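Side-chain contacts in fucose-specific lectin (Aleuria aurantia, PDB 6GKE), which binds L-fucose on glycans, with the strongest preference for alpha-1,6-linked core fucose, through five sites per monomer of a homodimeric six-bladed beta-propeller: residues Ile74-Tyr79 against Ser95-Gly100; Asn187-His192 against Ala210-Ala215; Val227-Gly232 against Tyr237-Gly242. The protein carries 1 engineered substitution. All coordinates share one frame; numbering follows the deposited sequence. Where two conformers were deposited one is given.

Contact 1 of 3, residues Ile74-Tyr79 against Ser95-Gly100. With FUC (alpha-L-fucopyranose), chain B; FUC (alpha-L-fucopyranose), chain C.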
loop_
_atom_site.group_PDB
_atom_site.type_symbol
_atom_site.label_atom_id
_atom_site.label_comp_id
_atom_site.label_asym_id
_atom_site.label_seq_id
_atom_site.Cartn_x
_atom_site.Cartn_y
_atom_site.Cartn_z
ATOM N N ILE A 74 13.235 -23.720 -20.494
ATOM C CA ILE A 74 12.930 -23.473 -19.101
ATOM C C ILE A 74 11.415 -23.526 -18.922
ATOM O O ILE A 74 10.684 -22.815 -19.600
ATOM C CB ILE A 74 13.500 -22.121 -18.637
ATOM C CG1 ILE A 74 15.019 -22.041 -18.824
ATOM C CG2 ILE A 74 13.098 -21.835 -17.199
ATOM C CD1 ILE A 74 15.807 -23.092 -18.078
ATOM N N GLN A 75 10.967 -24.376 -17.994
ATOM C CA GLN A 75 9.567 -24.447 -17.610
ATOM C C GLN A 75 9.367 -23.656 -16.314
ATOM O O GLN A 75 10.132 -23.801 -15.366
ATOM C CB GLN A 75 9.124 -25.898 -17.418
ATOM C CG GLN A 75 9.266 -26.757 -18.665
ATOM C CD GLN A 75 8.125 -26.605 -19.639
ATOM O OE1 GLN A 75 7.034 -26.149 -19.297
ATOM N NE2 GLN A 75 8.374 -27.002 -20.878
ATOM N N ILE A 76 8.323 -22.821 -16.296
ATOM C CA ILE A 76 7.928 -22.111 -15.089
ATOM C C ILE A 76 6.435 -22.346 -14.891
ATOM O O ILE A 76 5.669 -22.375 -15.857
ATOM C CB ILE A 76 8.251 -20.603 -15.138
ATOM C CG1 ILE A 76 9.720 -20.362 -15.492
ATOM C CG2 ILE A 76 7.865 -19.932 -13.827
ATOM C CD1 ILE A 76 10.040 -18.942 -15.894
ATOM N N ARG A 77 6.031 -22.507 -13.633
ATOM C CA ARG A 77 4.620 -22.534 -13.274
ATOM C C ARG A 77 4.408 -21.527 -12.148
ATOM O O ARG A 77 5.145 -21.549 -11.158
ATOM C CB ARG A 77 4.178 -23.930 -12.822
ATOM C CG ARG A 77 4.453 -25.038 -13.826
ATOM C CD ARG A 77 3.634 -24.901 -15.101
ATOM N NE ARG A 77 3.854 -25.999 -16.036
ATOM C CZ ARG A 77 4.788 -26.030 -16.990
ATOM N NH1 ARG A 77 5.622 -25.017 -17.161
ATOM N NH2 ARG A 77 4.893 -27.091 -17.773
ATOM N N VAL A 78 3.414 -20.650 -12.331
ATOM C CA VAL A 78 3.045 -19.656 -11.344
ATOM C C VAL A 78 1.606 -19.939 -10.917
ATOM O O VAL A 78 0.710 -19.964 -11.752
ATOM C CB VAL A 78 3.192 -18.219 -11.876
ATOM C CG1 VAL A 78 2.774 -17.204 -10.821
ATOM C CG2 VAL A 78 4.610 -17.941 -12.344
ATOM N N TYR A 79 1.419 -20.159 -9.612
ATOM C CA TYR A 79 0.121 -20.476 -9.015
ATOM C C TYR A 79 -0.461 -19.221 -8.375
ATOM O O TYR A 79 0.256 -18.412 -7.791
ATOM C CB TYR A 79 0.265 -21.628 -8.010
ATOM C CG TYR A 79 0.770 -22.851 -8.723
ATOM C CD1 TYR A 79 -0.081 -23.561 -9.549
ATOM C CD2 TYR A 79 2.108 -23.213 -8.705
ATOM C CE1 TYR A 79 0.369 -24.614 -10.325
ATOM C CE2 TYR A 79 2.579 -24.266 -9.474
ATOM C CZ TYR A 79 1.710 -24.957 -10.299
ATOM O OH TYR A 79 2.191 -25.953 -11.102
ATOM N N SER A 95 8.989 -21.172 -24.221
ATOM C CA SER A 95 9.030 -20.113 -25.228
ATOM C C SER A 95 7.950 -19.048 -25.015
ATOM O O SER A 95 8.152 -17.916 -25.446
ATOM C CB SER A 95 8.959 -20.676 -26.621
ATOM O OG SER A 95 7.730 -21.348 -26.831
ATOM N N LYS A 96 6.831 -19.378 -24.355
ATOM C CA LYS A 96 5.743 -18.414 -24.196
ATOM C C LYS A 96 4.964 -18.684 -22.909
ATOM O O LYS A 96 4.999 -19.780 -22.360
ATOM C CB LYS A 96 4.791 -18.497 -25.393
ATOM C CG LYS A 96 4.133 -19.854 -25.581
ATOM C CD LYS A 96 3.239 -19.957 -26.798
ATOM C CE LYS A 96 2.755 -21.372 -27.045
ATOM N NZ LYS A 96 3.882 -22.302 -27.292
ATOM N N TRP A 97 4.244 -17.648 -22.469
ATOM C CA TRP A 97 3.336 -17.719 -21.341
ATOM C C TRP A 97 1.922 -18.026 -21.832
ATOM O O TRP A 97 1.403 -17.335 -22.707
ATOM C CB TRP A 97 3.344 -16.404 -20.564
ATOM C CG TRP A 97 4.583 -16.190 -19.758
ATOM C CD1 TRP A 97 5.685 -15.462 -20.103
ATOM C CD2 TRP A 97 4.863 -16.756 -18.468
ATOM N NE1 TRP A 97 6.618 -15.515 -19.107
ATOM C CE2 TRP A 97 6.144 -16.302 -18.090
ATOM C CE3 TRP A 97 4.149 -17.579 -17.591
ATOM C CZ2 TRP A 97 6.715 -16.633 -16.864
ATOM C CZ3 TRP A 97 4.716 -17.910 -16.380
ATOM C CH2 TRP A 97 5.980 -17.441 -16.025
ATOM N N ILE A 98 1.305 -19.034 -21.210
ATOM C CA ILE A 98 -0.073 -19.434 -21.478
ATOM C C ILE A 98 -0.753 -19.764 -20.145
ATOM O O ILE A 98 -0.119 -19.824 -19.099
ATOM C CB ILE A 98 -0.143 -20.634 -22.447
ATOM C CG1 ILE A 98 0.473 -21.897 -21.836
ATOM C CG2 ILE A 98 0.483 -20.291 -23.790
ATOM C CD1 ILE A 98 0.270 -23.140 -22.658
ATOM N N THR A 99 -2.064 -19.993 -20.206
ATOM C CA THR A 99 -2.807 -20.478 -19.063
ATOM C C THR A 99 -2.646 -21.994 -18.961
ATOM O O THR A 99 -2.830 -22.693 -19.953
ATOM C CB THR A 99 -4.286 -20.117 -19.196
ATOM O OG1 THR A 99 -4.371 -18.697 -19.278
ATOM C CG2 THR A 99 -5.120 -20.620 -18.039
ATOM N N GLY A 100 -2.307 -22.483 -17.765
ATOM C CA GLY A 100 -2.129 -23.903 -17.508
ATOM C C GLY A 100 -3.436 -24.605 -17.187
ATOM O O GLY A 100 -4.489 -23.973 -17.016
HETATM C C1 FUC B . 1.404 -28.319 -18.247
HETATM C C2 FUC B . 0.315 -27.652 -17.415
HETATM C C3 FUC B . -0.069 -28.533 -16.234
HETATM C C4 FUC B . 1.187 -28.859 -15.429
HETATM C C5 FUC B . 2.182 -29.569 -16.340
HETATM C C6 FUC B . 3.471 -29.959 -15.640
HETATM O O2 FUC B . -0.834 -27.405 -18.233
HETATM O O3 FUC B . -1.086 -27.895 -15.452
HETATM O O4 FUC B . 1.827 -27.676 -14.931
HETATM O O5 FUC B . 2.516 -28.699 -17.436
HETATM C C1 FUC C . 12.923 -14.924 -20.280
HETATM C C2 FUC C . 11.698 -14.179 -19.788
HETATM C C3 FUC C . 10.500 -15.119 -19.682
HETATM C C4 FUC C . 10.858 -16.346 -18.858
HETATM C C5 FUC C . 12.085 -17.015 -19.467
HETATM C C6 FUC C . 12.555 -18.238 -18.691
HETATM O O1 FUC C . 12.695 -15.261 -21.642
HETATM O O2 FUC C . 11.391 -13.126 -20.710
HETATM O O3 FUC C . 9.370 -14.421 -19.147
HETATM O O4 FUC C . 11.160 -15.997 -17.503
HETATM O O5 FUC C . 13.163 -16.076 -19.483
#

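Contact 2 of 3, residues Asn187-His192 against Ala210-Ala215. With FUC (alpha-L-fucopyranose), chain F.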
loop_
_atom_site.group_PDB
_atom_site.type_symbol
_atom_site.label_atom_id
_atom_site.label_comp_id
_atom_site.label_asym_id
_atom_site.label_seq_id
_atom_site.Cartn_x
_atom_site.Cartn_y
_atom_site.Cartn_z
ATOM N N ASN A 187 0.850 -20.728 17.536
ATOM C CA ASN A 187 1.795 -19.762 16.918
ATOM C C ASN A 187 3.196 -20.351 16.703
ATOM O O ASN A 187 4.103 -19.631 16.283
ATOM C CB ASN A 187 1.879 -18.442 17.688
ATOM C CG ASN A 187 0.627 -17.611 17.522
ATOM O OD1 ASN A 187 0.009 -17.607 16.464
ATOM N ND2 ASN A 187 0.252 -16.888 18.561
ATOM N N LYS A 188 3.365 -21.655 16.920
ATOM C CA LYS A 188 4.620 -22.289 16.589
ATOM C C LYS A 188 4.633 -22.646 15.105
ATOM O O LYS A 188 3.657 -23.181 14.573
ATOM C CB LYS A 188 4.816 -23.571 17.394
ATOM C CG LYS A 188 4.991 -23.364 18.886
ATOM C CD LYS A 188 6.424 -23.298 19.334
ATOM C CE LYS A 188 6.571 -23.290 20.842
ATOM N NZ LYS A 188 5.649 -22.328 21.488
ATOM N N ILE A 189 5.768 -22.385 14.458
ATOM C CA ILE A 189 6.076 -22.967 13.157
ATOM C C ILE A 189 6.272 -24.464 13.385
ATOM O O ILE A 189 7.026 -24.846 14.280
ATOM C CB ILE A 189 7.336 -22.366 12.496
ATOM C CG1 ILE A 189 7.442 -20.846 12.651
ATOM C CG2 ILE A 189 7.393 -22.774 11.028
ATOM C CD1 ILE A 189 6.343 -20.098 11.956
ATOM N N ARG A 190 5.600 -25.285 12.578
ATOM C CA ARG A 190 5.696 -26.733 12.637
ATOM C C ARG A 190 6.047 -27.256 11.244
ATOM O O ARG A 190 6.043 -26.513 10.269
ATOM C CB ARG A 190 4.371 -27.333 13.111
ATOM C CG ARG A 190 3.921 -26.880 14.489
ATOM C CD ARG A 190 4.722 -27.510 15.606
ATOM N NE ARG A 190 4.141 -27.184 16.898
ATOM C CZ ARG A 190 4.611 -27.608 18.065
ATOM N NH1 ARG A 190 5.651 -28.427 18.110
ATOM N NH2 ARG A 190 4.032 -27.196 19.181
ATOM N N GLU A 191 6.334 -28.556 11.186
ATOM C CA GLU A 191 6.884 -29.204 10.010
ATOM C C GLU A 191 6.123 -30.505 9.763
ATOM O O GLU A 191 5.923 -31.284 10.688
ATOM C CB GLU A 191 8.364 -29.489 10.263
ATOM C CG GLU A 191 9.099 -30.190 9.137
ATOM C CD GLU A 191 10.504 -30.604 9.537
ATOM O OE1 GLU A 191 10.639 -31.208 10.622
ATOM O OE2 GLU A 191 11.460 -30.346 8.767
ATOM N N HIS A 192 5.745 -30.744 8.503
ATOM C CA HIS A 192 5.151 -32.013 8.081
ATOM C C HIS A 192 6.052 -32.603 6.995
ATOM O O HIS A 192 6.561 -31.867 6.154
ATOM C CB HIS A 192 3.695 -31.831 7.625
ATOM C CG HIS A 192 2.782 -32.904 8.118
ATOM N ND1 HIS A 192 2.586 -33.124 9.465
ATOM C CD2 HIS A 192 2.008 -33.795 7.459
ATOM C CE1 HIS A 192 1.733 -34.117 9.611
ATOM N NE2 HIS A 192 1.368 -34.553 8.398
ATOM N N ALA A 210 2.432 -14.119 15.593
ATOM C CA ALA A 210 1.234 -14.565 14.901
ATOM C C ALA A 210 1.192 -13.968 13.488
ATOM O O ALA A 210 1.330 -12.762 13.315
ATOM C CB ALA A 210 0.004 -14.173 15.682
ATOM N N GLY A 211 0.978 -14.825 12.486
ATOM C CA GLY A 211 0.726 -14.390 11.118
ATOM C C GLY A 211 1.977 -14.126 10.290
ATOM O O GLY A 211 1.882 -13.460 9.269
ATOM N N VAL A 212 3.135 -14.664 10.681
ATOM C CA VAL A 212 4.350 -14.488 9.874
ATOM C C VAL A 212 4.171 -15.083 8.471
ATOM O O VAL A 212 3.529 -16.119 8.266
ATOM C CB VAL A 212 5.590 -15.100 10.544
ATOM C CG1 VAL A 212 6.047 -14.264 11.722
ATOM C CG2 VAL A 212 5.389 -16.558 10.946
ATOM N N SER A 213 4.831 -14.440 7.506
ATOM C CA SER A 213 5.013 -14.968 6.166
ATOM C C SER A 213 6.194 -15.946 6.188
ATOM O O SER A 213 7.232 -15.620 6.741
ATOM C CB SER A 213 5.227 -13.818 5.202
ATOM O OG SER A 213 5.403 -14.266 3.869
ATOM N N ILE A 214 6.024 -17.128 5.582
ATOM C CA ILE A 214 6.980 -18.240 5.694
ATOM C C ILE A 214 7.477 -18.624 4.300
ATOM O O ILE A 214 6.711 -18.660 3.350
ATOM C CB ILE A 214 6.324 -19.446 6.401
ATOM C CG1 ILE A 214 5.875 -19.066 7.814
ATOM C CG2 ILE A 214 7.234 -20.672 6.407
ATOM C CD1 ILE A 214 5.007 -20.098 8.489
ATOM N N ALA A 215 8.761 -18.972 4.203
ATOM C CA ALA A 215 9.327 -19.535 2.988
ATOM C C ALA A 215 10.339 -20.609 3.392
ATOM O O ALA A 215 10.863 -20.584 4.505
ATOM C CB ALA A 215 9.969 -18.460 2.140
HETATM C C1 FUC F . 13.168 -35.389 9.688
HETATM C C2 FUC F . 12.569 -34.176 10.380
HETATM C C3 FUC F . 13.627 -33.084 10.543
HETATM C C4 FUC F . 14.230 -32.751 9.178
HETATM C C5 FUC F . 14.844 -34.020 8.601
HETATM C C6 FUC F . 15.460 -33.800 7.226
HETATM O O1 FUC F . 14.087 -35.981 10.596
HETATM O O2 FUC F . 12.022 -34.570 11.648
HETATM O O3 FUC F . 13.079 -31.945 11.206
HETATM O O4 FUC F . 13.230 -32.297 8.264
HETATM O O5 FUC F . 13.821 -35.018 8.469
#

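Contact 3 of 3, residues Val227-Gly232 against Tyr237-Gly242. With FUC (alpha-L-fucopyranose), chain G; FUC (alpha-L-fucopyranose), chain F.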
loop_
_atom_site.group_PDB
_atom_site.type_symbol
_atom_site.label_atom_id
_atom_site.label_comp_id
_atom_site.label_asym_id
_atom_site.label_seq_id
_atom_site.Cartn_x
_atom_site.Cartn_y
_atom_site.Cartn_z
ATOM N N VAL A 227 14.569 -22.357 6.677
ATOM C CA VAL A 227 13.197 -21.909 6.831
ATOM C C VAL A 227 13.255 -20.438 7.243
ATOM O O VAL A 227 13.956 -20.088 8.195
ATOM C CB VAL A 227 12.437 -22.756 7.869
ATOM C CG1 VAL A 227 10.995 -22.313 8.014
ATOM C CG2 VAL A 227 12.507 -24.236 7.533
ATOM N N TYR A 228 12.519 -19.599 6.508
ATOM C CA TYR A 228 12.473 -18.158 6.719
ATOM C C TYR A 228 11.086 -17.762 7.207
ATOM O O TYR A 228 10.081 -18.284 6.727
ATOM C CB TYR A 228 12.786 -17.396 5.428
ATOM C CG TYR A 228 14.171 -17.697 4.938
ATOM C CD1 TYR A 228 15.270 -17.123 5.554
ATOM C CD2 TYR A 228 14.392 -18.626 3.939
ATOM C CE1 TYR A 228 16.561 -17.461 5.182
ATOM C CE2 TYR A 228 15.675 -18.972 3.553
ATOM C CZ TYR A 228 16.765 -18.398 4.182
ATOM O OH TYR A 228 18.031 -18.783 3.834
ATOM N N TRP A 229 11.035 -16.795 8.120
ATOM C CA TRP A 229 9.757 -16.189 8.446
ATOM C C TRP A 229 9.949 -14.721 8.800
ATOM O O TRP A 229 10.986 -14.303 9.300
ATOM C CB TRP A 229 9.006 -16.939 9.551
ATOM C CG TRP A 229 9.695 -17.058 10.873
ATOM C CD1 TRP A 229 9.607 -16.226 11.949
ATOM C CD2 TRP A 229 10.523 -18.156 11.282
ATOM N NE1 TRP A 229 10.343 -16.724 12.991
ATOM C CE2 TRP A 229 10.913 -17.908 12.612
ATOM C CE3 TRP A 229 10.980 -19.312 10.643
ATOM C CZ2 TRP A 229 11.723 -18.795 13.320
ATOM C CZ3 TRP A 229 11.781 -20.186 11.341
ATOM C CH2 TRP A 229 12.150 -19.927 12.663
ATOM N N GLN A 230 8.897 -13.943 8.531
ATOM C CA GLN A 230 8.943 -12.520 8.778
ATOM C C GLN A 230 7.521 -11.992 8.923
ATOM O O GLN A 230 6.663 -12.242 8.067
ATOM C CB GLN A 230 9.644 -11.803 7.624
ATOM C CG GLN A 230 9.870 -10.315 7.850
ATOM C CD GLN A 230 10.465 -9.683 6.616
ATOM O OE1 GLN A 230 11.676 -9.730 6.401
ATOM N NE2 GLN A 230 9.603 -9.136 5.774
ATOM N N LYS A 231 7.310 -11.208 9.981
ATOM C CA LYS A 231 6.150 -10.348 10.097
ATOM C C LYS A 231 6.543 -8.973 9.558
ATOM O O LYS A 231 7.640 -8.489 9.838
ATOM C CB LYS A 231 5.702 -10.247 11.556
ATOM C CG LYS A 231 4.588 -9.245 11.802
ATOM C CD LYS A 231 4.024 -9.287 13.195
ATOM C CE LYS A 231 3.026 -8.177 13.430
ATOM N NZ LYS A 231 2.553 -8.164 14.833
ATOM N N GLY A 232 5.646 -8.326 8.813
ATOM C CA GLY A 232 5.975 -7.038 8.239
ATOM C C GLY A 232 6.388 -6.054 9.321
ATOM O O GLY A 232 5.750 -5.966 10.372
ATOM N N TYR A 237 13.690 -13.870 10.153
ATOM C CA TYR A 237 14.279 -14.983 10.883
ATOM C C TYR A 237 14.634 -16.111 9.917
ATOM O O TYR A 237 13.921 -16.344 8.931
ATOM C CB TYR A 237 13.306 -15.545 11.920
ATOM C CG TYR A 237 13.121 -14.652 13.116
ATOM C CD1 TYR A 237 12.286 -13.549 13.045
ATOM C CD2 TYR A 237 13.781 -14.889 14.310
ATOM C CE1 TYR A 237 12.113 -12.700 14.124
ATOM C CE2 TYR A 237 13.607 -14.058 15.408
ATOM C CZ TYR A 237 12.772 -12.959 15.313
ATOM O OH TYR A 237 12.604 -12.130 16.387
ATOM N N GLU A 238 15.702 -16.834 10.264
ATOM C CA GLU A 238 16.082 -18.055 9.569
ATOM C C GLU A 238 16.345 -19.157 10.594
ATOM O O GLU A 238 17.087 -18.943 11.561
ATOM C CB GLU A 238 17.361 -17.854 8.756
ATOM C CG GLU A 238 17.800 -19.076 7.966
ATOM C CD GLU A 238 19.223 -18.967 7.457
ATOM O OE1 GLU A 238 20.142 -19.012 8.302
ATOM O OE2 GLU A 238 19.422 -18.841 6.225
ATOM N N ALA A 239 15.772 -20.342 10.347
ATOM C CA ALA A 239 16.170 -21.576 11.012
ATOM C C ALA A 239 16.934 -22.423 9.997
ATOM O O ALA A 239 16.505 -22.545 8.855
ATOM C CB ALA A 239 14.970 -22.325 11.530
ATOM N N ALA A 240 18.047 -23.015 10.436
ATOM C CA ALA A 240 18.912 -23.776 9.544
ATOM C C ALA A 240 19.058 -25.215 10.038
ATOM O O ALA A 240 19.368 -25.452 11.209
ATOM C CB ALA A 240 20.271 -23.131 9.443
ATOM N N TYR A 241 18.881 -26.157 9.108
ATOM C CA TYR A 241 19.121 -27.563 9.333
ATOM C C TYR A 241 20.344 -28.003 8.533
ATOM O O TYR A 241 20.397 -27.808 7.320
ATOM C CB TYR A 241 17.926 -28.403 8.884
ATOM C CG TYR A 241 18.082 -29.891 9.076
ATOM C CD1 TYR A 241 17.713 -30.496 10.263
ATOM C CD2 TYR A 241 18.563 -30.697 8.056
ATOM C CE1 TYR A 241 17.824 -31.866 10.438
ATOM C CE2 TYR A 241 18.688 -32.066 8.216
ATOM C CZ TYR A 241 18.316 -32.651 9.412
ATOM O OH TYR A 241 18.420 -34.003 9.569
ATOM N N GLY A 242 21.294 -28.629 9.232
ATOM C CA GLY A 242 22.469 -29.238 8.610
ATOM C C GLY A 242 22.753 -30.614 9.182
ATOM O O GLY A 242 23.897 -31.038 9.238
HETATM C C1 FUC G . 24.599 -20.943 7.091
HETATM C C2 FUC G . 23.592 -20.012 7.750
HETATM C C3 FUC G . 23.363 -18.777 6.878
HETATM C C4 FUC G . 22.983 -19.194 5.452
HETATM C C5 FUC G . 24.064 -20.116 4.913
HETATM C C6 FUC G . 23.802 -20.626 3.502
HETATM O O1 FUC G . 25.883 -20.314 7.085
HETATM O O2 FUC G . 24.085 -19.628 9.038
HETATM O O3 FUC G . 22.381 -17.940 7.486
HETATM O O4 FUC G . 21.742 -19.915 5.411
HETATM O O5 FUC G . 24.193 -21.259 5.758
HETATM C C1 FUC F . 13.168 -35.389 9.688
HETATM C C2 FUC F . 12.569 -34.176 10.380
HETATM C C3 FUC F . 13.627 -33.084 10.543
HETATM C C4 FUC F . 14.230 -32.751 9.178
HETATM C C5 FUC F . 14.844 -34.020 8.601
HETATM C C6 FUC F . 15.460 -33.800 7.226
HETATM O O1 FUC F . 14.087 -35.981 10.596
HETATM O O2 FUC F . 12.022 -34.570 11.648
HETATM O O3 FUC F . 13.079 -31.945 11.206
HETATM O O4 FUC F . 13.230 -32.297 8.264
HETATM O O5 FUC F . 13.821 -35.018 8.469
#

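Contact 1 of 3, residues Ile74-Tyr79 against Ser95-Gly100
Ile76 and Val78 receive the far corner of the Trp97 indole, and the contact is wholly apolar. The indole carbon CH2 of Trp97 lies 3.8 Å from Ile76 CG2 and 4.0 Å from Val78 CG2. Both methyls meet the ring obliquely, and the valine side chain stands at about a right angle to the tryptophan. The two backbones are not neighbours, because strand 87-93 runs between them; the CA atoms of Ile76 and Trp97 remain 8.9 Å apart and the indole has to span that gap. With CG of Trp97 beside the backbone N (chi1 -73°), the ring reaches back across strand 87-93, where it also meets the Tyr92 ring. On the same face, Tyr26 and Ile54 of the preceding blade pack against this cluster.

The polar contacts go to sugars. Trp97 NE1 gives an almost straight bond (171°) to O3 of the chain C fucose, 3.0 Å away at the indole edge, so the ring is held at both ends. Ile76 CD1 approaches O4 of that fucose at 3.5 Å, and Glu36 and Arg24 also bind it. On the opposite face of strand 74-79, the Arg77 guanidinium serves the chain B fucose: NE reaches its O4 at 2.9 Å, and NH2 reaches its O5 at the same distance. In the Gln75 conformer given, Arg77 NH1 and NH2 both bond to Gln75 OE1 in the guanidinium plane, and NH1 also to Ile76 O; together these fix the group's rotation.

One blade thus contributes to two fucose pockets from its two faces, the arrangement of this propeller lectin, whose sites lie between adjacent blades.

Contact 2 of 3, residues Asn187-His192 against Ala210-Ala215
The carboxamide of Asn187 meets the methyl of Ala210 obliquely: CB of Ala210 stands off the amide plane and is displaced past the oxygen, 3.5 Å from Asn187 OD1 and 4.0 Å from ND2. The second flat group, the Glu191 carboxylate, takes no part in the contact with segment 210-215 and grips the chain F fucose, whose O3 donates to OE1 at 2.6 Å and whose O4 donates to OE2 at 2.7 Å. Its chain is fully extended, with CG opposite the backbone N (chi1 179°), which carries the carboxylate out to the sugar. Each oxygen has a further donor, the Phe204 amide for OE1 and the Tyr181 hydroxyl for OE2, so four bonds fix its rotation.

The two segments belong to successive blades of the propeller. Segment 187-192 enters the third strand of one four-stranded sheet, while 210-215 leads into the first strand of the next. The apolar contact between them is made by methyl groups. Ile189 CD1 touches Ile214 CD1 tip to tip at 3.7 Å and Val212 CG2 at 3.8 Å, the latter at a slant; two conformers of Ile189 were modelled, and these distances hold for one of them. The three side chains are buried, whereas Asn187 and Ala210 lie nearer the surface.

Polar cohesion is indirect. The Gln183 amide bridges the segments, its NE2 bonding to the carbonyl O of Asn187 and its OE1 to the backbone N of Gly211.

Contact 3 of 3, residues Val227-Gly232 against Tyr237-Gly242
Glu238 OE2 is gripped by two hydroxyls: Tyr228 OH gives it a weak bond at 2.8 Å, and O4 of the chain G fucose donates at 2.7 Å. The other carboxylate oxygen, OE1, takes the fucose O3 at 2.6 Å. Tyr228 and Glu238 form a non-hydrogen-bonded antiparallel pair and run side by side in the same direction, with ring and carboxylate planes 48° apart. CG of Glu238 rests 3.4 Å from Tyr228 CE1. The tyrosine is thus a second-shell residue beside the sugar-binding acid, and would be expected to stabilise its negative charge. Arg226 and Trp298 also hydrogen-bond to this fucose.

The face bearing Val227, Trp229, Tyr237 and Ala239 is largely apolar, with two aromatic rings. CB of Tyr237 sits over the five-membered ring of Trp229, a CH-pi contact 3.5 Å from the ring centroid. The phenol ring continues nearly parallel to the indole (4°) but slid so far aside that the two rings hardly overlap. Trp229 CG lies between its backbone N and carbonyl carbon (chi1 60°), which tips the indole across the neighbouring strand, and its CZ3 comes 3.8 Å from Ala239 CB. Phe204 of the preceding blade covers this face.

Paired backbone bonds join Val227 to Ala239 and Trp229 to Tyr237, the shortest from Ala239 N to Val227 O at 2.8 Å. Further along the same strand, Tyr241 lays one ring face, off-centre towards the rim, against C4 of the chain F fucose. The arrangement is that of the two middle strands of a propeller blade, a beta hairpin whose residues reach the fucose sites flanking it.

Contacts 2 and 3 adjoin, with centres about 9 Å apart: strands 213-219 and 224-230 pair in one blade, where Tyr228 N approaches Ala215 O at 2.8 Å and Ser213 N approaches Gln230 O at 2.9 Å. They also share the chain F fucose, to which contact 2 brings Glu191 from one blade and contact 3 brings Tyr241 from the next; contact 3 reaches on to the chain G fucose. Contact 1 lies across the centre of the propeller, its own centre about 29 Å from either of the others, and serves the chain B and chain C fucoses. Together the three contacts touch four of the five fucose sites.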